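Local coordinates for hemolysin-related protein (Vibrio cholerae serotype O1, PDB 5V6F), which binds mannose-containing glycans through this second beta-prism lectin domain of RbmC, a biofilm protein, at residues Ala32-Gly46 / Ile122-Phe134. Residues are numbered along the deposited sequence; the frame is centred on the assembly and turned at random.
With MAN (alpha-D-mannopyranose), chain B.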
ATOM      1  N   ALA A  32       2.497  -8.860   5.825  1.00  2.17           N
ATOM      2  CA  ALA A  32       2.152  -7.447   5.929  1.00  1.97           C
ATOM      3  C   ALA A  32       2.548  -6.781   4.618  1.00  2.14           C
ATOM      4  O   ALA A  32       2.930  -7.451   3.654  1.00  3.33           O
ATOM      5  CB  ALA A  32       2.838  -6.802   7.139  1.00  3.28           C
ATOM      6  N   ILE A  33       2.450  -5.456   4.573  1.00  3.19           N
ATOM      7  CA  ILE A  33       2.891  -4.680   3.419  1.00  2.36           C
ATOM      8  C   ILE A  33       4.294  -4.164   3.723  1.00  4.40           C
ATOM      9  O   ILE A  33       4.486  -3.340   4.626  1.00  3.41           O
ATOM     10  CB  ILE A  33       1.919  -3.535   3.098  1.00  2.11           C
ATOM     11  CG1 ILE A  33       0.516  -4.080   2.776  1.00  2.59           C
ATOM     12  CG2 ILE A  33       2.457  -2.686   1.944  1.00  2.89           C
ATOM     13  CD1 ILE A  33       0.451  -5.104   1.640  1.00  3.41           C
ATOM     14  N   ASP A  34       5.283  -4.646   2.966  1.00  2.83           N
ATOM     15  CA  ASP A  34       6.680  -4.316   3.225  1.00  3.37           C
ATOM     16  C   ASP A  34       7.120  -3.021   2.550  1.00  3.09           C
ATOM     17  O   ASP A  34       7.896  -2.257   3.135  1.00  3.42           O
ATOM     18  CB  ASP A  34       7.592  -5.456   2.757  1.00  3.29           C
ATOM     19  CG  ASP A  34       7.371  -6.738   3.536  1.00  3.16           C
ATOM     20  OD1 ASP A  34       6.439  -7.495   3.190  1.00  3.44           O
ATOM     21  OD2 ASP A  34       8.134  -6.989   4.495  1.00  4.54           O
ATOM     22  N   ALA A  35       6.645  -2.757   1.333  1.00  4.71           N
ATOM     23  CA  ALA A  35       7.096  -1.589   0.588  1.00  2.21           C
ATOM     24  C   ALA A  35       6.119  -1.276  -0.537  1.00  5.71           C
ATOM     25  O   ALA A  35       5.466  -2.173  -1.077  1.00  3.50           O
ATOM     26  CB  ALA A  35       8.498  -1.806   0.014  1.00  3.49           C
ATOM     27  N   ILE A  36       6.047   0.011  -0.891  1.00  3.79           N
ATOM     28  CA  ILE A  36       5.190   0.510  -1.962  1.00  4.00           C
ATOM     29  C   ILE A  36       5.987   1.460  -2.841  1.00  4.60           C
ATOM     30  O   ILE A  36       6.720   2.318  -2.335  1.00  4.63           O
ATOM     31  CB  ILE A  36       3.949   1.237  -1.404  1.00  1.63           C
ATOM     32  CG1 ILE A  36       2.994   0.236  -0.758  1.00  2.69           C
ATOM     33  CG2 ILE A  36       3.235   2.037  -2.504  1.00  4.19           C
ATOM     34  CD1 ILE A  36       1.832   0.874  -0.016  1.00  4.60           C
ATOM     35  N   GLY A  37       5.805   1.338  -4.155  1.00  4.19           N
ATOM     36  CA  GLY A  37       6.393   2.276  -5.093  1.00  2.79           C
ATOM     37  C   GLY A  37       5.582   2.432  -6.364  1.00  6.33           C
ATOM     38  O   GLY A  37       4.474   1.897  -6.476  1.00  4.25           O
ATOM     39  N   THR A  38       6.126   3.174  -7.330  1.00  1.60           N
ATOM     40  CA  THR A  38       5.505   3.331  -8.637  1.00  3.03           C
ATOM     41  C   THR A  38       6.364   2.795  -9.775  1.00  3.68           C
ATOM     42  O   THR A  38       5.905   2.788 -10.925  1.00  4.26           O
ATOM     43  CB  THR A  38       5.176   4.809  -8.896  1.00  2.95           C
ATOM     44  OG1 THR A  38       6.373   5.594  -8.834  1.00  6.06           O
ATOM     45  CG2 THR A  38       4.180   5.320  -7.857  1.00  2.75           C
ATOM     46  N   THR A  39       7.585   2.351  -9.491  1.00  3.38           N
ATOM     47  CA  THR A  39       8.415   1.607 -10.423  1.00  7.37           C
ATOM     48  C   THR A  39       9.002   0.422  -9.676  1.00  3.74           C
ATOM     49  O   THR A  39       8.914   0.331  -8.450  1.00  4.87           O
ATOM     50  CB  THR A  39       9.554   2.458 -11.002  1.00  6.08           C
ATOM     51  OG1 THR A  39      10.523   2.713  -9.977  1.00  6.45           O
ATOM     52  CG2 THR A  39       9.027   3.772 -11.543  1.00  7.49           C
ATOM     53  N   VAL A  40       9.629  -0.486 -10.425  1.00  6.10           N
ATOM     54  CA  VAL A  40      10.292  -1.621  -9.796  1.00  6.49           C
ATOM     55  C   VAL A  40      11.500  -1.207  -8.974  1.00  7.63           C
ATOM     56  O   VAL A  40      11.981  -2.003  -8.157  1.00  8.13           O
ATOM     57  CB  VAL A  40      10.724  -2.665 -10.846  1.00  7.09           C
ATOM     58  CG1 VAL A  40       9.504  -3.276 -11.514  1.00 11.93           C
ATOM     59  CG2 VAL A  40      11.653  -2.049 -11.877  1.00 10.51           C
ATOM     60  N   ASN A  41      11.987   0.023  -9.148  1.00  5.67           N
ATOM     61  CA  ASN A  41      13.207   0.480  -8.496  1.00  8.20           C
ATOM     62  C   ASN A  41      12.977   1.399  -7.305  1.00  8.39           C
ATOM     63  O   ASN A  41      13.886   1.539  -6.480  1.00 13.51           O
ATOM     64  CB  ASN A  41      14.098   1.227  -9.496  1.00  6.63           C
ATOM     65  CG  ASN A  41      14.731   0.311 -10.514  1.00  5.98           C
ATOM     66  OD1 ASN A  41      14.878  -0.888 -10.282  1.00  6.63           O
ATOM     67  ND2 ASN A  41      15.120   0.876 -11.649  1.00  6.51           N
ATOM     68  N   ASN A  42      11.814   2.043  -7.190  1.00  5.69           N
ATOM     69  CA  ASN A  42      11.656   3.122  -6.220  1.00  4.60           C
ATOM     70  C   ASN A  42      10.745   2.758  -5.049  1.00  6.45           C
ATOM     71  O   ASN A  42      10.205   3.655  -4.392  1.00  6.18           O
ATOM     72  CB  ASN A  42      11.162   4.398  -6.912  1.00  4.73           C
ATOM     73  CG  ASN A  42       9.710   4.324  -7.363  1.00  5.63           C
ATOM     74  OD1 ASN A  42       8.989   3.368  -7.079  1.00  5.19           O
ATOM     75  ND2 ASN A  42       9.271   5.365  -8.062  1.00  8.12           N
ATOM     76  N   LEU A  43      10.592   1.472  -4.740  1.00  5.02           N
ATOM     77  CA  LEU A  43       9.738   1.092  -3.621  1.00  4.61           C
ATOM     78  C   LEU A  43      10.245   1.696  -2.316  1.00  3.41           C
ATOM     79  O   LEU A  43      11.452   1.769  -2.065  1.00  9.13           O
ATOM     80  CB  LEU A  43       9.652  -0.429  -3.500  1.00  7.86           C
ATOM     81  CG  LEU A  43       8.722  -1.110  -4.513  1.00  6.80           C
ATOM     82  CD1 LEU A  43       9.458  -1.420  -5.806  1.00 14.84           C
ATOM     83  CD2 LEU A  43       8.109  -2.375  -3.928  1.00 10.35           C
ATOM     84  N   VAL A  44       9.296   2.120  -1.484  1.00  4.49           N
ATOM     85  CA  VAL A  44       9.545   2.758  -0.196  1.00  5.97           C
ATOM     86  C   VAL A  44       9.096   1.782   0.883  1.00  2.00           C
ATOM     87  O   VAL A  44       7.941   1.342   0.882  1.00  4.63           O
ATOM     88  CB  VAL A  44       8.780   4.090  -0.076  1.00  7.66           C
ATOM     89  CG1 VAL A  44       8.925   4.682   1.323  1.00 11.28           C
ATOM     90  CG2 VAL A  44       9.242   5.077  -1.135  1.00 18.52           C
ATOM     91  N   GLY A  45       9.991   1.449   1.796  1.00  3.03           N
ATOM     92  CA  GLY A  45       9.651   0.538   2.873  1.00  4.00           C
ATOM     93  C   GLY A  45      10.898  -0.157   3.390  1.00  9.55           C
ATOM     94  O   GLY A  45      11.999   0.379   3.297  1.00  8.94           O
ATOM     95  N   GLY A  46      10.702  -1.352   3.932  1.00  5.00           N
ATOM     96  CA  GLY A  46      11.797  -2.115   4.480  1.00  4.87           C
ATOM     97  C   GLY A  46      12.649  -2.768   3.409  1.00  8.88           C
ATOM     98  O   GLY A  46      12.174  -3.109   2.322  1.00  7.34           O
ATOM     99  N   ILE A 122       1.674   8.749  -4.994  1.00  4.04           N
ATOM    100  CA  ILE A 122       1.404   7.969  -3.796  1.00  3.49           C
ATOM    101  C   ILE A 122       2.352   8.471  -2.720  1.00  3.99           C
ATOM    102  O   ILE A 122       3.577   8.460  -2.909  1.00  4.40           O
ATOM    103  CB  ILE A 122       1.590   6.460  -4.019  1.00  4.76           C
ATOM    104  CG1 ILE A 122       0.812   5.989  -5.253  1.00  5.29           C
ATOM    105  CG2 ILE A 122       1.141   5.689  -2.770  1.00  2.36           C
ATOM    106  CD1 ILE A 122       1.044   4.523  -5.607  1.00  3.89           C
ATOM    107  N   ASN A 123       1.793   8.933  -1.610  1.00  2.70           N
ATOM    108  CA  ASN A 123       2.586   9.215  -0.430  1.00  3.31           C
ATOM    109  C   ASN A 123       2.656   7.943   0.398  1.00  2.95           C
ATOM    110  O   ASN A 123       1.659   7.233   0.539  1.00  3.40           O
ATOM    111  CB  ASN A 123       1.979  10.360   0.381  1.00  3.62           C
ATOM    112  CG  ASN A 123       1.916  11.658  -0.402  1.00  5.03           C
ATOM    113  OD1 ASN A 123       2.802  11.955  -1.202  1.00  6.36           O
ATOM    114  ND2 ASN A 123       0.866  12.435  -0.179  1.00  6.22           N
ATOM    115  N   VAL A 124       3.848   7.635   0.906  1.00  4.39           N
ATOM    116  CA  VAL A 124       4.095   6.406   1.650  1.00  2.32           C
ATOM    117  C   VAL A 124       4.845   6.756   2.924  1.00  5.08           C
ATOM    118  O   VAL A 124       5.850   7.474   2.878  1.00  4.55           O
ATOM    119  CB  VAL A 124       4.905   5.385   0.827  1.00  6.20           C
ATOM    120  CG1 VAL A 124       5.033   4.073   1.590  1.00  4.67           C
ATOM    121  CG2 VAL A 124       4.264   5.164  -0.541  1.00  4.04           C
ATOM    122  N   TRP A 125       4.368   6.240   4.052  1.00  4.62           N
ATOM    123  CA  TRP A 125       5.009   6.439   5.345  1.00  7.12           C
ATOM    124  C   TRP A 125       5.658   5.130   5.774  1.00  4.19           C
ATOM    125  O   TRP A 125       4.990   4.091   5.828  1.00  4.23           O
ATOM    126  CB  TRP A 125       3.997   6.912   6.390  1.00  5.21           C
ATOM    127  CG  TRP A 125       3.556   8.332   6.202  1.00  6.10           C
ATOM    128  CD1 TRP A 125       4.019   9.426   6.875  1.00  5.48           C
ATOM    129  CD2 TRP A 125       2.567   8.816   5.279  1.00  6.53           C
ATOM    130  NE1 TRP A 125       3.378  10.558   6.433  1.00  6.28           N
ATOM    131  CE2 TRP A 125       2.484  10.212   5.454  1.00  5.83           C
ATOM    132  CE3 TRP A 125       1.748   8.204   4.326  1.00  5.53           C
ATOM    133  CZ2 TRP A 125       1.614  11.007   4.708  1.00  6.64           C
ATOM    134  CZ3 TRP A 125       0.882   8.995   3.588  1.00  7.46           C
ATOM    135  CH2 TRP A 125       0.823  10.382   3.783  1.00  8.03           C
ATOM    136  N   THR A 126       6.958   5.180   6.058  1.00  3.80           N
ATOM    137  CA  THR A 126       7.690   4.016   6.535  1.00  4.68           C
ATOM    138  C   THR A 126       8.754   4.467   7.521  1.00  4.72           C
ATOM    139  O   THR A 126       9.335   5.548   7.372  1.00  4.32           O
ATOM    140  CB  THR A 126       8.349   3.228   5.396  1.00  3.56           C
ATOM    141  OG1 THR A 126       8.993   2.062   5.931  1.00  5.85           O
ATOM    142  CG2 THR A 126       9.384   4.073   4.651  1.00  8.69           C
ATOM    143  N   GLY A 127       8.993   3.634   8.528  1.00  5.15           N
ATOM    144  CA  GLY A 127      10.112   3.784   9.433  1.00  6.24           C
ATOM    145  C   GLY A 127      11.284   2.870   9.136  1.00  4.73           C
ATOM    146  O   GLY A 127      12.188   2.756   9.973  1.00  5.48           O
ATOM    147  N   GLY A 128      11.294   2.195   7.987  1.00  5.88           N
ATOM    148  CA  GLY A 128      12.425   1.384   7.581  1.00  7.60           C
ATOM    149  C   GLY A 128      12.213  -0.111   7.671  1.00  8.53           C
ATOM    150  O   GLY A 128      13.139  -0.865   7.353  1.00  6.60           O
ATOM    151  N   TRP A 129      11.037  -0.568   8.102  1.00  5.38           N
ATOM    152  CA  TRP A 129      10.732  -1.994   8.168  1.00  3.82           C
ATOM    153  C   TRP A 129       9.505  -2.343   7.338  1.00  4.22           C
ATOM    154  O   TRP A 129       9.597  -3.182   6.435  1.00  4.63           O
ATOM    155  CB  TRP A 129      10.535  -2.420   9.629  1.00  5.94           C
ATOM    156  CG  TRP A 129      10.171  -3.873   9.807  1.00  4.84           C
ATOM    157  CD1 TRP A 129      10.492  -4.915   8.982  1.00  6.59           C
ATOM    158  CD2 TRP A 129       9.416  -4.435  10.885  1.00  3.23           C
ATOM    159  NE1 TRP A 129       9.982  -6.090   9.481  1.00  6.40           N
ATOM    160  CE2 TRP A 129       9.318  -5.823  10.650  1.00  3.28           C
ATOM    161  CE3 TRP A 129       8.811  -3.902  12.027  1.00  4.43           C
ATOM    162  CZ2 TRP A 129       8.639  -6.679  11.513  1.00  4.66           C
ATOM    163  CZ3 TRP A 129       8.139  -4.752  12.880  1.00  3.55           C
ATOM    164  CH2 TRP A 129       8.057  -6.125  12.619  1.00  2.60           C
ATOM    165  N   LEU A 130       8.357  -1.734   7.621  1.00  4.74           N
ATOM    166  CA  LEU A 130       7.120  -1.988   6.902  1.00  3.34           C
ATOM    167  C   LEU A 130       6.505  -0.655   6.499  1.00  2.61           C
ATOM    168  O   LEU A 130       7.025   0.420   6.815  1.00  3.45           O
ATOM    169  CB  LEU A 130       6.145  -2.804   7.759  1.00  3.33           C
ATOM    170  CG  LEU A 130       6.681  -4.153   8.239  1.00  2.52           C
ATOM    171  CD1 LEU A 130       5.783  -4.730   9.308  1.00  3.01           C
ATOM    172  CD2 LEU A 130       6.815  -5.122   7.075  1.00  4.56           C
ATOM    173  N   VAL A 131       5.388  -0.731   5.786  1.00  2.83           N
ATOM    174  CA  VAL A 131       4.630   0.453   5.410  1.00  3.51           C
ATOM    175  C   VAL A 131       3.629   0.747   6.516  1.00  3.08           C
ATOM    176  O   VAL A 131       2.767  -0.083   6.822  1.00  3.48           O
ATOM    177  CB  VAL A 131       3.922   0.255   4.064  1.00  2.54           C
ATOM    178  CG1 VAL A 131       2.979   1.421   3.770  1.00  2.34           C
ATOM    179  CG2 VAL A 131       4.949   0.104   2.952  1.00  3.66           C
ATOM    180  N   GLU A 132       3.743   1.927   7.121  1.00  2.39           N
ATOM    181  CA  GLU A 132       2.758   2.345   8.105  1.00  3.68           C
ATOM    182  C   GLU A 132       1.532   2.988   7.474  1.00  2.77           C
ATOM    183  O   GLU A 132       0.429   2.850   8.010  1.00  3.35           O
ATOM    184  CB  GLU A 132       3.388   3.311   9.108  1.00  3.21           C
ATOM    185  CG  GLU A 132       4.235   2.610  10.162  1.00  2.94           C
ATOM    186  CD  GLU A 132       5.573   2.138   9.627  1.00  5.83           C
ATOM    187  OE1 GLU A 132       6.335   2.981   9.108  1.00  5.17           O
ATOM    188  OE2 GLU A 132       5.869   0.929   9.727  1.00  4.53           O
ATOM    189  N   GLY A 133       1.689   3.677   6.344  1.00  4.30           N
ATOM    190  CA  GLY A 133       0.548   4.318   5.715  1.00  5.29           C
ATOM    191  C   GLY A 133       0.826   4.659   4.267  1.00  3.28           C
ATOM    192  O   GLY A 133       1.970   4.641   3.808  1.00  4.14           O
ATOM    193  N   PHE A 134      -0.251   4.966   3.542  1.00  3.79           N
ATOM    194  CA  PHE A 134      -0.120   5.499   2.192  1.00  4.49           C
ATOM    195  C   PHE A 134      -1.355   6.317   1.844  1.00  3.36           C
ATOM    196  O   PHE A 134      -2.396   6.230   2.499  1.00  2.41           O
ATOM    197  CB  PHE A 134       0.126   4.395   1.145  1.00  2.62           C
ATOM    198  CG  PHE A 134      -1.107   3.621   0.741  1.00  3.12           C
ATOM    199  CD1 PHE A 134      -1.511   2.508   1.462  1.00  3.11           C
ATOM    200  CD2 PHE A 134      -1.837   3.985  -0.380  1.00  3.03           C
ATOM    201  CE1 PHE A 134      -2.630   1.786   1.088  1.00  5.46           C
ATOM    202  CE2 PHE A 134      -2.958   3.264  -0.762  1.00  5.59           C
ATOM    203  CZ  PHE A 134      -3.355   2.167  -0.027  1.00  5.99           C
TER
HETATM  204  C1  MAN B   3       6.768 -12.618   6.264  1.00  3.06           C
HETATM  205  C2  MAN B   3       7.835 -12.684   5.185  1.00  2.81           C
HETATM  206  C3  MAN B   3       8.756 -11.483   5.325  1.00  4.16           C
HETATM  207  C4  MAN B   3       7.948 -10.160   5.383  1.00  3.16           C
HETATM  208  C5  MAN B   3       6.825 -10.245   6.451  1.00  2.34           C
HETATM  209  C6  MAN B   3       5.876  -9.039   6.452  1.00  2.25           C
HETATM  210  O2  MAN B   3       7.263 -12.595   3.885  1.00  5.33           O
HETATM  211  O3  MAN B   3       9.713 -11.441   4.268  1.00  4.15           O
HETATM  212  O4  MAN B   3       8.810  -9.090   5.722  1.00  2.09           O
HETATM  213  O5  MAN B   3       6.038 -11.424   6.218  1.00  4.71           O
HETATM  214  O6  MAN B   3       5.313  -8.903   5.148  1.00  2.42           O
HETATM  215  O   HOH W   1      10.235  -5.704   5.675  1.00  8.80           O
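With CG1 of I36 beside the backbone N (chi1 -70°), CG2 takes the position anti to it and CD1 extends beyond CG1, and the two arms part between the strands of 122-134: CG2 rests on V124 CG2 at 3.8 Å, while CD1 reaches V131 CG1 and approaches the F134 ring obliquely. V44 CG1, anti to its N, slides past V124 and presses unusually tightly on T126 CG2, 3.4 Å away. Thus two of the three sheets of the beta-prism meet in its interior through branched aliphatic side chains, strand 33-37 running nearly antiparallel to 122-126 (158°).

Toward the sugar end the packing gives way to polar bonds. V131 N donates almost straight to I33 O (3.0 Å), tying the sheets together beside the pocket. T126 OG1 donates to L130 O (2.7 Å) and accepts from G128 N, bracing the loop that carries W129. D34, beside L130 CD2, receives mannose O6 on OD1 and O4 on OD2 (2.5 Å); A32 N donates to O6. A water donates to both D34 OD2 and W129 O, linking carboxylate and loop backbone. Apolar packing with one backbone bond thus joins the sheets, while D34 grips two hydroxyls in a mannose site completed by F31, T51, G53 and G54.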